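Local coordinates for DPS family protein (PDB 3IQ1) that probably binds and oxidises iron as a member of the Dps branch of the ferritin-like superfamily, whose members store iron within a dodecameric shell, at the interface of chains A and B and the interface of chains A and C. Numbering follows the deposited sequence. Chains: chain A/B/C, DPS family protein.

Contact 1: the interface of chains A and B. Residues chain A 35, 96-99; chain B 80, 83-86.
The carboxylate of A:Glu96 caps the start of helix 85-91 of chain B. OE1 of A:Glu96 takes the hydroxyl OG of B:Ser86 at 2.8 Å and OE2 the backbone N of B:Ser86 at 3.0 Å, each through the syn lone pair. Water 1 relays OE2 to the backbone N of B:Phe85, so both first amides of the helix are engaged, and the helix end would favour a negative partner. Another backbone bond runs the other way: NE2 of B:His83 meets the N of A:Asp99 at 3.0 Å, in the imidazole plane and nearly straight (167° at H).

The charged pair is side-on. B:Arg80, extended from CG to NE, brings NE to OD1 of A:Asp99 at 2.8 Å and NH2 to OD2 at 2.9 Å, the two flat groups turned 46° apart. CE1 of B:His83, 3.3 Å above the guanidinium plane toward its rim, supports B:Arg80 within its own chain.

Apolar packing is added by selenomethionine A:Met35 (chi1 -173°) and B:Phe85, which run past each other in opposite directions, and by CG2 of A:Thr98 resting on CB of B:Ser84.

Residues 96-99 of chain A lie in the loop before helix 103-131, facing the loop into helix 85-91 of chain B across a two-fold interface.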
HETATM    1  N   MSE A  35     -24.277 -14.644 -16.779  1.00  6.13           N
HETATM    2  CA  MSE A  35     -24.095 -14.500 -18.210  1.00  5.96           C
HETATM    3  C   MSE A  35     -24.933 -13.350 -18.746  1.00  5.00           C
HETATM    4  O   MSE A  35     -24.460 -12.516 -19.523  1.00  6.30           O
HETATM    5  CB  MSE A  35     -24.425 -15.815 -18.964  1.00  5.16           C
HETATM    6  CG  MSE A  35     -24.136 -15.842 -20.399  1.00  8.15           C
HETATM    7 SE   MSE A  35     -22.194 -15.778 -20.659  0.90 13.23          SE
HETATM    8  CE  MSE A  35     -22.056 -14.038 -21.447  1.00 11.76           C
ATOM      9  N   GLU A  96     -32.273 -17.128 -20.430  1.00 10.60           N
ATOM     10  CA  GLU A  96     -31.232 -16.343 -21.136  1.00  9.81           C
ATOM     11  C   GLU A  96     -31.840 -15.016 -21.618  1.00 10.24           C
ATOM     12  O   GLU A  96     -32.951 -14.995 -22.202  1.00 12.61           O
ATOM     13  CB  GLU A  96     -30.656 -17.119 -22.303  1.00  8.93           C
ATOM     14  CG  GLU A  96     -30.032 -18.472 -21.928  1.00 10.01           C
ATOM     15  CD  GLU A  96     -29.345 -19.094 -23.084  1.00 13.18           C
ATOM     16  OE1 GLU A  96     -30.055 -19.329 -24.085  1.00 14.74           O
ATOM     17  OE2 GLU A  96     -28.150 -19.361 -22.994  1.00 10.61           O
ATOM     18  N   HIS A  97     -31.163 -13.911 -21.341  1.00 10.65           N
ATOM     19  CA  HIS A  97     -31.636 -12.595 -21.755  1.00 10.43           C
ATOM     20  C   HIS A  97     -30.585 -11.974 -22.614  1.00 11.37           C
ATOM     21  O   HIS A  97     -29.491 -11.694 -22.140  1.00 12.64           O
ATOM     22  CB  HIS A  97     -31.878 -11.733 -20.530  1.00 10.93           C
ATOM     23  CG  HIS A  97     -32.574 -10.433 -20.812  1.00 11.27           C
ATOM     24  ND1 HIS A  97     -32.764  -9.469 -19.837  1.00 11.02           N
ATOM     25  CD2 HIS A  97     -33.096  -9.929 -21.955  1.00 13.84           C
ATOM     26  CE1 HIS A  97     -33.414  -8.444 -20.368  1.00 13.37           C
ATOM     27  NE2 HIS A  97     -33.626  -8.692 -21.648  1.00 12.50           N
ATOM     28  N   THR A  98     -30.881 -11.856 -23.908  1.00 10.35           N
ATOM     29  CA  THR A  98     -29.909 -11.332 -24.882  1.00  9.64           C
ATOM     30  C   THR A  98     -30.405 -10.021 -25.446  1.00  9.89           C
ATOM     31  O   THR A  98     -31.618  -9.765 -25.478  1.00  9.46           O
ATOM     32  CB  THR A  98     -29.623 -12.348 -25.961  1.00 10.69           C
ATOM     33  OG1 THR A  98     -30.851 -12.701 -26.616  1.00 10.87           O
ATOM     34  CG2 THR A  98     -28.961 -13.633 -25.372  1.00 10.61           C
ATOM     35  N   ASP A  99     -29.457  -9.234 -25.961  1.00 10.36           N
ATOM     36  CA  ASP A  99     -29.693  -8.004 -26.680  1.00 10.48           C
ATOM     37  C   ASP A  99     -30.492  -6.993 -25.871  1.00 11.25           C
ATOM     38  O   ASP A  99     -31.313  -6.249 -26.396  1.00 11.41           O
ATOM     39  CB  ASP A  99     -30.310  -8.320 -28.035  1.00 11.10           C
ATOM     40  CG  ASP A  99     -29.420  -9.213 -28.854  1.00 12.38           C
ATOM     41  OD1 ASP A  99     -28.316  -8.775 -29.214  1.00 13.96           O
ATOM     42  OD2 ASP A  99     -29.854 -10.337 -29.146  1.00 14.43           O
TER
ATOM     43  N   ARG B  80     -21.821  -7.598 -32.830  1.00 11.54           N
ATOM     44  CA  ARG B  80     -22.527  -8.091 -31.672  1.00 11.18           C
ATOM     45  C   ARG B  80     -21.750  -9.264 -31.105  1.00 10.77           C
ATOM     46  O   ARG B  80     -21.642 -10.272 -31.775  1.00 12.87           O
ATOM     47  CB  ARG B  80     -23.880  -8.606 -32.151  1.00 11.50           C
ATOM     48  CG  ARG B  80     -24.754  -9.273 -31.113  1.00 12.68           C
ATOM     49  CD  ARG B  80     -25.947  -9.936 -31.742  1.00 11.12           C
ATOM     50  NE  ARG B  80     -26.842 -10.520 -30.745  1.00  8.33           N
ATOM     51  CZ  ARG B  80     -26.712 -11.735 -30.222  1.00  8.51           C
ATOM     52  NH1 ARG B  80     -25.686 -12.521 -30.527  1.00 11.14           N
ATOM     53  NH2 ARG B  80     -27.601 -12.138 -29.344  1.00 10.52           N
ATOM     54  N   HIS B  83     -23.348 -13.714 -26.414  1.00  8.24           N
ATOM     55  CA  HIS B  83     -23.498 -13.522 -24.973  1.00  7.20           C
ATOM     56  C   HIS B  83     -24.537 -14.436 -24.334  1.00  8.33           C
ATOM     57  O   HIS B  83     -25.285 -14.064 -23.444  1.00  8.37           O
ATOM     58  CB  HIS B  83     -23.687 -12.041 -24.638  1.00  7.01           C
ATOM     59  CG  HIS B  83     -24.864 -11.392 -25.287  1.00  6.47           C
ATOM     60  ND1 HIS B  83     -24.877 -11.073 -26.633  1.00  7.41           N
ATOM     61  CD2 HIS B  83     -26.059 -11.013 -24.792  1.00  6.42           C
ATOM     62  CE1 HIS B  83     -26.029 -10.493 -26.922  1.00  9.61           C
ATOM     63  NE2 HIS B  83     -26.764 -10.432 -25.828  1.00  9.17           N
ATOM     64  N   SER B  84     -24.571 -15.690 -24.788  1.00  8.20           N
ATOM     65  CA  SER B  84     -25.454 -16.685 -24.172  1.00  7.27           C
ATOM     66  C   SER B  84     -24.766 -18.028 -24.245  1.00  7.85           C
ATOM     67  O   SER B  84     -24.046 -18.306 -25.226  1.00  8.36           O
ATOM     68  CB  SER B  84     -26.803 -16.776 -24.873  1.00  7.12           C
ATOM     69  OG  SER B  84     -26.705 -17.164 -26.246  1.00  9.20           O
ATOM     70  N   PHE B  85     -24.969 -18.849 -23.198  1.00  7.49           N
ATOM     71  CA  PHE B  85     -24.488 -20.222 -23.183  1.00  8.40           C
ATOM     72  C   PHE B  85     -24.962 -20.977 -24.424  1.00  8.80           C
ATOM     73  O   PHE B  85     -24.205 -21.718 -25.033  1.00  8.73           O
ATOM     74  CB  PHE B  85     -25.035 -20.953 -21.940  1.00 10.39           C
ATOM     75  CG  PHE B  85     -24.488 -20.445 -20.573  1.00  8.38           C
ATOM     76  CD1 PHE B  85     -23.343 -19.636 -20.450  1.00  6.51           C
ATOM     77  CD2 PHE B  85     -25.134 -20.839 -19.400  1.00  9.93           C
ATOM     78  CE1 PHE B  85     -22.875 -19.246 -19.233  1.00 10.30           C
ATOM     79  CE2 PHE B  85     -24.651 -20.419 -18.155  1.00  8.56           C
ATOM     80  CZ  PHE B  85     -23.516 -19.632 -18.066  1.00  8.83           C
ATOM     81  N   SER B  86     -26.225 -20.814 -24.805  1.00  9.00           N
ATOM     82  CA  SER B  86     -26.710 -21.596 -25.936  1.00  9.12           C
ATOM     83  C   SER B  86     -26.001 -21.201 -27.226  1.00  8.99           C
ATOM     84  O   SER B  86     -25.678 -22.063 -28.051  1.00  9.14           O
ATOM     85  CB  SER B  86     -28.226 -21.492 -26.047  1.00  9.26           C
ATOM     86  OG  SER B  86     -28.624 -20.185 -26.279  1.00 11.86           O
TER
HETATM   87  O   HOH W   1     -26.616 -17.958 -21.150  1.00 11.26           O

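Contact 2: the interface of chains A and C. Residues chain A 148-149, 152-153; chain C 9, 72, 75-76.
A:Trp152 lays its indole on the end of helix 49-76 of chain C. CB of C:Leu75 sits over the face of the five-membered ring, 4.0 Å from its centroid, and CD1 of the same leucine reaches CZ2 of A:Trp152 at 3.7 Å. The opposite face is backed from within chain A by CG of selenomethionine A:Met153, while CG of A:Lys149 abuts the ring edge in plane; together they limit the rotation of the indole and set how it lies against chain C. The off-staggered chi1 of A:Trp152 (149°) goes with the indole lying against C:Leu75 and C:Thr76.

Around this centre, C:Thr76 crosses the indole at about a right angle. Its hydroxyl OG1, which bonds back to the carbonyl O of C:Glu72 at 2.7 Å, lies 3.6 Å from CE3 of A:Trp152. The CG2 methyl of C:Thr76 packs against CB of A:Glu148 at 3.7 Å. Beyond it, CD1 of C:Ile9 touches the carboxylate carbon of A:Glu148.

At the rim CG of C:Glu72 passes CH2 of A:Trp152 at 3.7 Å. OE2 of C:Glu72 then forms a long salt bridge to NZ of the extended A:Lys149, at 3.8 Å, probably more electrostatic than directional.

The patch joins helix 134-158 of chain A to helix 49-76 of chain C, with C:Ile9 from the N-terminal segment alongside.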
ATOM      1  N   GLU A 148     -30.936  -8.448  -0.771  1.00  5.04           N
ATOM      2  CA  GLU A 148     -32.025  -7.569  -0.352  1.00  5.47           C
ATOM      3  C   GLU A 148     -31.630  -6.112  -0.455  1.00  5.48           C
ATOM      4  O   GLU A 148     -32.375  -5.330  -1.042  1.00  5.18           O
ATOM      5  CB  GLU A 148     -32.548  -7.901   1.030  1.00  5.34           C
ATOM      6  CG  GLU A 148     -33.292  -9.224   1.117  1.00  5.05           C
ATOM      7  CD  GLU A 148     -33.738  -9.583   2.512  1.00  6.13           C
ATOM      8  OE1 GLU A 148     -33.101  -9.103   3.491  1.00  7.10           O
ATOM      9  OE2 GLU A 148     -34.619 -10.458   2.693  1.00  5.83           O
ATOM     10  N   LYS A 149     -30.433  -5.779   0.036  1.00  4.89           N
ATOM     11  CA  LYS A 149     -29.918  -4.431  -0.070  1.00  5.36           C
ATOM     12  C   LYS A 149     -29.831  -3.993  -1.553  1.00  5.57           C
ATOM     13  O   LYS A 149     -30.212  -2.880  -1.919  1.00  4.49           O
ATOM     14  CB  LYS A 149     -28.571  -4.287   0.608  1.00  5.07           C
ATOM     15  CG  LYS A 149     -28.045  -2.867   0.620  1.00  6.70           C
ATOM     16  CD  LYS A 149     -26.652  -2.815   1.230  1.00 10.76           C
ATOM     17  CE  LYS A 149     -26.021  -1.461   1.042  1.00 16.24           C
ATOM     18  NZ  LYS A 149     -24.591  -1.443   1.582  1.00 18.20           N
ATOM     19  N   TRP A 152     -33.143  -3.183  -3.158  1.00  8.92           N
ATOM     20  CA  TRP A 152     -33.596  -1.845  -2.806  1.00  8.87           C
ATOM     21  C   TRP A 152     -32.951  -0.808  -3.730  1.00  9.31           C
ATOM     22  O   TRP A 152     -33.639   0.049  -4.333  1.00  8.80           O
ATOM     23  CB  TRP A 152     -33.285  -1.540  -1.318  1.00  8.95           C
ATOM     24  CG  TRP A 152     -33.017  -0.087  -1.075  1.00  8.93           C
ATOM     25  CD1 TRP A 152     -33.873   0.965  -1.323  1.00 12.23           C
ATOM     26  CD2 TRP A 152     -31.815   0.495  -0.611  1.00  8.16           C
ATOM     27  NE1 TRP A 152     -33.257   2.152  -1.088  1.00 11.53           N
ATOM     28  CE2 TRP A 152     -32.004   1.912  -0.610  1.00  9.90           C
ATOM     29  CE3 TRP A 152     -30.595  -0.011  -0.194  1.00  8.97           C
ATOM     30  CZ2 TRP A 152     -31.028   2.768  -0.211  1.00  9.31           C
ATOM     31  CZ3 TRP A 152     -29.640   0.856   0.235  1.00  9.83           C
ATOM     32  CH2 TRP A 152     -29.852   2.239   0.210  1.00 10.84           C
HETATM   33  N   MSE A 153     -31.642  -0.896  -3.892  1.00  7.76           N
HETATM   34  CA  MSE A 153     -30.907   0.060  -4.727  1.00  8.31           C
HETATM   35  C   MSE A 153     -31.334   0.027  -6.211  1.00  8.57           C
HETATM   36  O   MSE A 153     -31.541   1.072  -6.823  1.00  7.74           O
HETATM   37  CB  MSE A 153     -29.427  -0.177  -4.613  1.00  7.67           C
HETATM   38  CG  MSE A 153     -28.905   0.001  -3.226  1.00  7.88           C
HETATM   39 SE   MSE A 153     -26.990  -0.088  -3.055  0.95 11.79          SE
HETATM   40  CE  MSE A 153     -26.978   0.956  -1.551  1.00 14.10           C
TER
ATOM     41  N   ILE C   9     -38.642  -6.466  -1.760  1.00  6.52           N
ATOM     42  CA  ILE C   9     -37.731  -7.604  -1.498  1.00  7.17           C
ATOM     43  C   ILE C   9     -38.456  -8.930  -1.292  1.00  7.44           C
ATOM     44  O   ILE C   9     -37.803  -9.955  -1.051  1.00  9.50           O
ATOM     45  CB  ILE C   9     -36.700  -7.361  -0.342  1.00  7.88           C
ATOM     46  CG1 ILE C   9     -37.401  -7.179   1.003  1.00  8.72           C
ATOM     47  CG2 ILE C   9     -35.868  -6.110  -0.737  1.00  7.76           C
ATOM     48  CD1 ILE C   9     -36.455  -7.137   2.222  1.00 10.02           C
ATOM     49  N   GLU C  72     -30.224   2.074   6.075  1.00  7.41           N
ATOM     50  CA  GLU C  72     -30.345   1.296   4.822  1.00  9.56           C
ATOM     51  C   GLU C  72     -31.148   0.027   4.958  1.00  7.98           C
ATOM     52  O   GLU C  72     -31.845  -0.322   4.001  1.00  5.91           O
ATOM     53  CB  GLU C  72     -28.999   1.105   4.156  1.00 11.00           C
ATOM     54  CG  GLU C  72     -28.556   2.526   3.620  1.00 13.18           C
ATOM     55  CD  GLU C  72     -27.294   2.575   2.826  1.00 19.22           C
ATOM     56  OE1 GLU C  72     -26.916   3.747   2.442  1.00 19.50           O
ATOM     57  OE2 GLU C  72     -26.675   1.506   2.618  1.00 19.96           O
ATOM     58  N   LEU C  75     -34.716   1.263   4.769  1.00  6.97           N
ATOM     59  CA  LEU C  75     -35.018   1.504   3.347  1.00  7.43           C
ATOM     60  C   LEU C  75     -35.239   0.192   2.542  1.00  7.19           C
ATOM     61  O   LEU C  75     -36.079   0.128   1.652  1.00  8.06           O
ATOM     62  CB  LEU C  75     -33.870   2.315   2.692  1.00  7.79           C
ATOM     63  CG  LEU C  75     -33.724   3.789   3.110  1.00 10.98           C
ATOM     64  CD1 LEU C  75     -32.300   4.280   2.897  1.00 10.79           C
ATOM     65  CD2 LEU C  75     -34.736   4.622   2.363  1.00  7.37           C
ATOM     66  N   THR C  76     -34.441  -0.828   2.848  1.00  5.60           N
ATOM     67  CA  THR C  76     -34.502  -2.132   2.228  1.00  5.86           C
ATOM     68  C   THR C  76     -35.854  -2.830   2.484  1.00  5.85           C
ATOM     69  O   THR C  76     -36.328  -3.591   1.652  1.00  6.21           O
ATOM     70  CB  THR C  76     -33.299  -2.989   2.667  1.00  4.53           C
ATOM     71  OG1 THR C  76     -32.093  -2.310   2.194  1.00  6.58           O
ATOM     72  CG2 THR C  76     -33.317  -4.407   2.125  1.00  4.76           C
TER

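Contact 3: the interface of chains A and B. Residues chain A 31, 67-68, 71-72, 81-83, 88; chain B 38, 42.
B:Trp42, from the histidine-tryptophan signature of the Dps family near the end of helix 13-43, drives its indole into chain A. The methyl CB of A:Ala71 stands over the middle of the ring system, 3.5 Å from the centroids of both rings, while on the opposite face the carbonyl O of B:Arg38 sits toward the rim. CB of A:His83 closes the edge in plane, 3.8 Å from CZ3 of B:Trp42. The phenol OH of A:Tyr88 comes tip to tip with the indole, 3.7 Å from CZ3 of B:Trp42. From behind, OH of A:Tyr88 donates to the carbonyl O of A:Met82 at 2.7 Å, above the carbonyl plane, and the imidazole of A:His83 is steadied by ND1 bonding to O of A:Pro81 (160° at H).

Toward the hydrated side the fit is looser. B:Arg38, bent at chi2 and chi3 (-86° and -106°), folds its guanidinium back over CZ2 of its own B:Trp42. NE of B:Arg38 and NE2 of A:Gln31 each lie 3.0 Å from the oxygen of water 2, which would accept from both. The guanidinium end also faces OD1 of A:Asp68, the flat groups close to perpendicular; that pairing is modelled too close to trust in detail, although a salt bridge is plausible. A:Asp68 and A:Glu72 are the likely iron-ligand carboxylates of the Dps ferroxidase centre, which lies between two-fold related subunits; no metal is modelled among the residues described.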
ATOM      1  N   GLN A  31     -25.529 -18.930 -12.631  1.00  4.99           N
ATOM      2  CA  GLN A  31     -24.667 -18.974 -13.807  1.00  4.32           C
ATOM      3  C   GLN A  31     -25.355 -18.306 -15.021  1.00  4.35           C
ATOM      4  O   GLN A  31     -24.764 -17.428 -15.677  1.00  5.10           O
ATOM      5  CB  GLN A  31     -24.278 -20.426 -14.105  1.00  4.63           C
ATOM      6  CG  GLN A  31     -23.247 -21.015 -13.150  1.00  3.97           C
ATOM      7  CD  GLN A  31     -21.824 -20.602 -13.484  1.00  7.73           C
ATOM      8  OE1 GLN A  31     -21.620 -19.523 -14.011  1.00 12.88           O
ATOM      9  NE2 GLN A  31     -20.841 -21.435 -13.174  1.00  8.36           N
ATOM     10  N   ILE A  67     -20.826 -17.661  -6.965  1.00  5.88           N
ATOM     11  CA  ILE A  67     -20.758 -18.892  -7.729  1.00  6.49           C
ATOM     12  C   ILE A  67     -19.655 -19.835  -7.181  1.00  8.11           C
ATOM     13  O   ILE A  67     -19.885 -21.081  -6.998  1.00  7.95           O
ATOM     14  CB  ILE A  67     -20.592 -18.627  -9.214  1.00  6.04           C
ATOM     15  CG1 ILE A  67     -21.915 -18.103  -9.805  1.00  7.48           C
ATOM     16  CG2 ILE A  67     -20.044 -19.895  -9.924  1.00  7.21           C
ATOM     17  CD1 ILE A  67     -21.777 -17.411 -11.173  1.00  6.41           C
ATOM     18  N   ASP A  68     -18.468 -19.248  -6.933  1.00  8.16           N
ATOM     19  CA  ASP A  68     -17.338 -20.021  -6.442  1.00  9.65           C
ATOM     20  C   ASP A  68     -17.704 -20.647  -5.081  1.00  8.76           C
ATOM     21  O   ASP A  68     -17.460 -21.853  -4.809  1.00  8.43           O
ATOM     22  CB  ASP A  68     -16.159 -19.083  -6.219  1.00 10.09           C
ATOM     23  CG  ASP A  68     -15.684 -18.360  -7.483  1.00 16.18           C
ATOM     24  OD1 ASP A  68     -16.160 -18.757  -8.562  1.00 21.72           O
ATOM     25  OD2 ASP A  68     -14.843 -17.380  -7.407  1.00 18.71           O
ATOM     26  N   ALA A  71     -20.366 -23.513  -5.384  1.00  7.33           N
ATOM     27  CA  ALA A  71     -19.826 -24.742  -5.868  1.00  6.96           C
ATOM     28  C   ALA A  71     -19.056 -25.428  -4.744  1.00  6.51           C
ATOM     29  O   ALA A  71     -19.115 -26.661  -4.587  1.00  7.12           O
ATOM     30  CB  ALA A  71     -18.893 -24.488  -7.073  1.00  6.96           C
ATOM     31  N   GLU A  72     -18.342 -24.627  -3.966  1.00  6.70           N
ATOM     32  CA  GLU A  72     -17.511 -25.166  -2.888  1.00  7.04           C
ATOM     33  C   GLU A  72     -18.357 -25.679  -1.761  1.00  6.26           C
ATOM     34  O   GLU A  72     -17.985 -26.653  -1.176  1.00  6.71           O
ATOM     35  CB  GLU A  72     -16.451 -24.191  -2.417  1.00  8.69           C
ATOM     36  CG  GLU A  72     -15.396 -24.167  -3.526  1.00 12.53           C
ATOM     37  CD  GLU A  72     -14.149 -23.417  -3.205  1.00 19.91           C
ATOM     38  OE1 GLU A  72     -14.088 -22.759  -2.150  1.00 22.40           O
ATOM     39  OE2 GLU A  72     -13.243 -23.466  -4.086  1.00 24.72           O
ATOM     40  N   PRO A  81     -20.874 -30.428  -7.906  1.00  6.26           N
ATOM     41  CA  PRO A  81     -21.419 -29.198  -8.426  1.00  7.59           C
ATOM     42  C   PRO A  81     -21.592 -29.318  -9.941  1.00  6.61           C
ATOM     43  O   PRO A  81     -20.679 -29.770 -10.629  1.00  6.80           O
ATOM     44  CB  PRO A  81     -20.343 -28.154  -8.082  1.00  7.86           C
ATOM     45  CG  PRO A  81     -19.089 -28.928  -7.974  1.00  7.95           C
ATOM     46  CD  PRO A  81     -19.450 -30.321  -7.565  1.00  7.85           C
HETATM   47  N   MSE A  82     -22.727 -28.881 -10.445  1.00  6.04           N
HETATM   48  CA  MSE A  82     -22.908 -28.794 -11.883  1.00  6.48           C
HETATM   49  C   MSE A  82     -21.817 -27.850 -12.424  1.00  6.51           C
HETATM   50  O   MSE A  82     -21.499 -26.842 -11.810  1.00  5.42           O
HETATM   51  CB  MSE A  82     -24.309 -28.269 -12.216  1.00  8.18           C
HETATM   52  CG  MSE A  82     -25.276 -29.320 -12.555  1.00 12.90           C
HETATM   53 SE   MSE A  82     -26.933 -28.412 -13.150  0.95 15.04          SE
HETATM   54  CE  MSE A  82     -27.421 -27.774 -11.515  1.00 12.77           C
ATOM     55  N   HIS A  83     -21.280 -28.188 -13.585  1.00  6.57           N
ATOM     56  CA  HIS A  83     -20.110 -27.484 -14.128  1.00  6.23           C
ATOM     57  C   HIS A  83     -20.053 -27.531 -15.660  1.00  7.48           C
ATOM     58  O   HIS A  83     -18.976 -27.605 -16.265  1.00  7.21           O
ATOM     59  CB  HIS A  83     -18.781 -27.914 -13.472  1.00  7.28           C
ATOM     60  CG  HIS A  83     -18.464 -29.382 -13.608  1.00  6.15           C
ATOM     61  ND1 HIS A  83     -19.096 -30.350 -12.850  1.00  6.27           N
ATOM     62  CD2 HIS A  83     -17.559 -30.029 -14.381  1.00  7.47           C
ATOM     63  CE1 HIS A  83     -18.568 -31.534 -13.129  1.00  7.65           C
ATOM     64  NE2 HIS A  83     -17.641 -31.371 -14.067  1.00  8.04           N
ATOM     65  N   TYR A  88     -26.403 -26.327 -16.719  1.00  8.49           N
ATOM     66  CA  TYR A  88     -27.058 -25.135 -16.203  1.00  9.05           C
ATOM     67  C   TYR A  88     -28.333 -24.762 -16.955  1.00  8.59           C
ATOM     68  O   TYR A  88     -29.314 -24.353 -16.350  1.00  8.18           O
ATOM     69  CB  TYR A  88     -26.119 -23.918 -16.206  1.00  8.07           C
ATOM     70  CG  TYR A  88     -24.856 -24.069 -15.391  1.00  7.46           C
ATOM     71  CD1 TYR A  88     -24.885 -24.692 -14.168  1.00  7.68           C
ATOM     72  CD2 TYR A  88     -23.659 -23.578 -15.850  1.00  7.28           C
ATOM     73  CE1 TYR A  88     -23.753 -24.831 -13.379  1.00  7.38           C
ATOM     74  CE2 TYR A  88     -22.499 -23.709 -15.069  1.00  7.09           C
ATOM     75  CZ  TYR A  88     -22.560 -24.353 -13.845  1.00  5.22           C
ATOM     76  OH  TYR A  88     -21.407 -24.440 -13.101  1.00  7.71           O
TER
ATOM     77  N   ARG B  38     -12.906 -24.054 -14.827  1.00  8.02           N
ATOM     78  CA  ARG B  38     -13.582 -23.895 -13.552  1.00  8.49           C
ATOM     79  C   ARG B  38     -13.895 -25.231 -12.934  1.00  9.15           C
ATOM     80  O   ARG B  38     -13.703 -25.444 -11.729  1.00  8.95           O
ATOM     81  CB  ARG B  38     -14.875 -23.084 -13.701  1.00 10.46           C
ATOM     82  CG  ARG B  38     -14.621 -21.645 -13.877  1.00 15.56           C
ATOM     83  CD  ARG B  38     -14.497 -21.065 -12.538  1.00 20.03           C
ATOM     84  NE  ARG B  38     -15.695 -20.300 -12.203  1.00 17.94           N
ATOM     85  CZ  ARG B  38     -15.817 -19.634 -11.095  1.00 18.74           C
ATOM     86  NH1 ARG B  38     -14.822 -19.673 -10.236  1.00 24.59           N
ATOM     87  NH2 ARG B  38     -16.899 -18.888 -10.855  1.00 18.62           N
ATOM     88  N   TRP B  42     -12.658 -26.920  -9.368  1.00  8.15           N
ATOM     89  CA  TRP B  42     -13.587 -27.406  -8.368  1.00  8.66           C
ATOM     90  C   TRP B  42     -13.372 -28.888  -8.065  1.00  8.66           C
ATOM     91  O   TRP B  42     -13.452 -29.307  -6.897  1.00  8.78           O
ATOM     92  CB  TRP B  42     -15.042 -27.202  -8.808  1.00  9.08           C
ATOM     93  CG  TRP B  42     -15.504 -25.796  -8.778  1.00  7.26           C
ATOM     94  CD1 TRP B  42     -15.031 -24.771  -7.970  1.00  9.50           C
ATOM     95  CD2 TRP B  42     -16.509 -25.219  -9.602  1.00  6.80           C
ATOM     96  NE1 TRP B  42     -15.670 -23.606  -8.282  1.00  9.23           N
ATOM     97  CE2 TRP B  42     -16.588 -23.850  -9.271  1.00 10.29           C
ATOM     98  CE3 TRP B  42     -17.322 -25.711 -10.611  1.00 10.89           C
ATOM     99  CZ2 TRP B  42     -17.492 -23.004  -9.866  1.00 10.05           C
ATOM    100  CZ3 TRP B  42     -18.216 -24.852 -11.243  1.00 11.09           C
ATOM    101  CH2 TRP B  42     -18.285 -23.502 -10.865  1.00 11.12           C
TER
HETATM  102  O   HOH W   2     -18.148 -20.396 -13.981  1.00 20.42           O

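Contacts 1 and 3 are parts of the same two-fold interface, their C-alpha centres about 19 Å apart. Contact 2 belongs to a different, not two-fold, interface, about 28 Å from contact 1 and 27 Å from contact 3. Histidine 83 serves both two-fold patches: its ND1 is held within its own chain in contact 3, consistent with NE2 acting as acceptor in contact 1. Helix 49-76 spans contacts 2 and 3; Glu72 is a main part of contact 2 but barely touches the partner in contact 3. Chain A thus meets its two-fold partner, chain B, and another neighbour, chain C, consistent with a closed twelve-subunit shell.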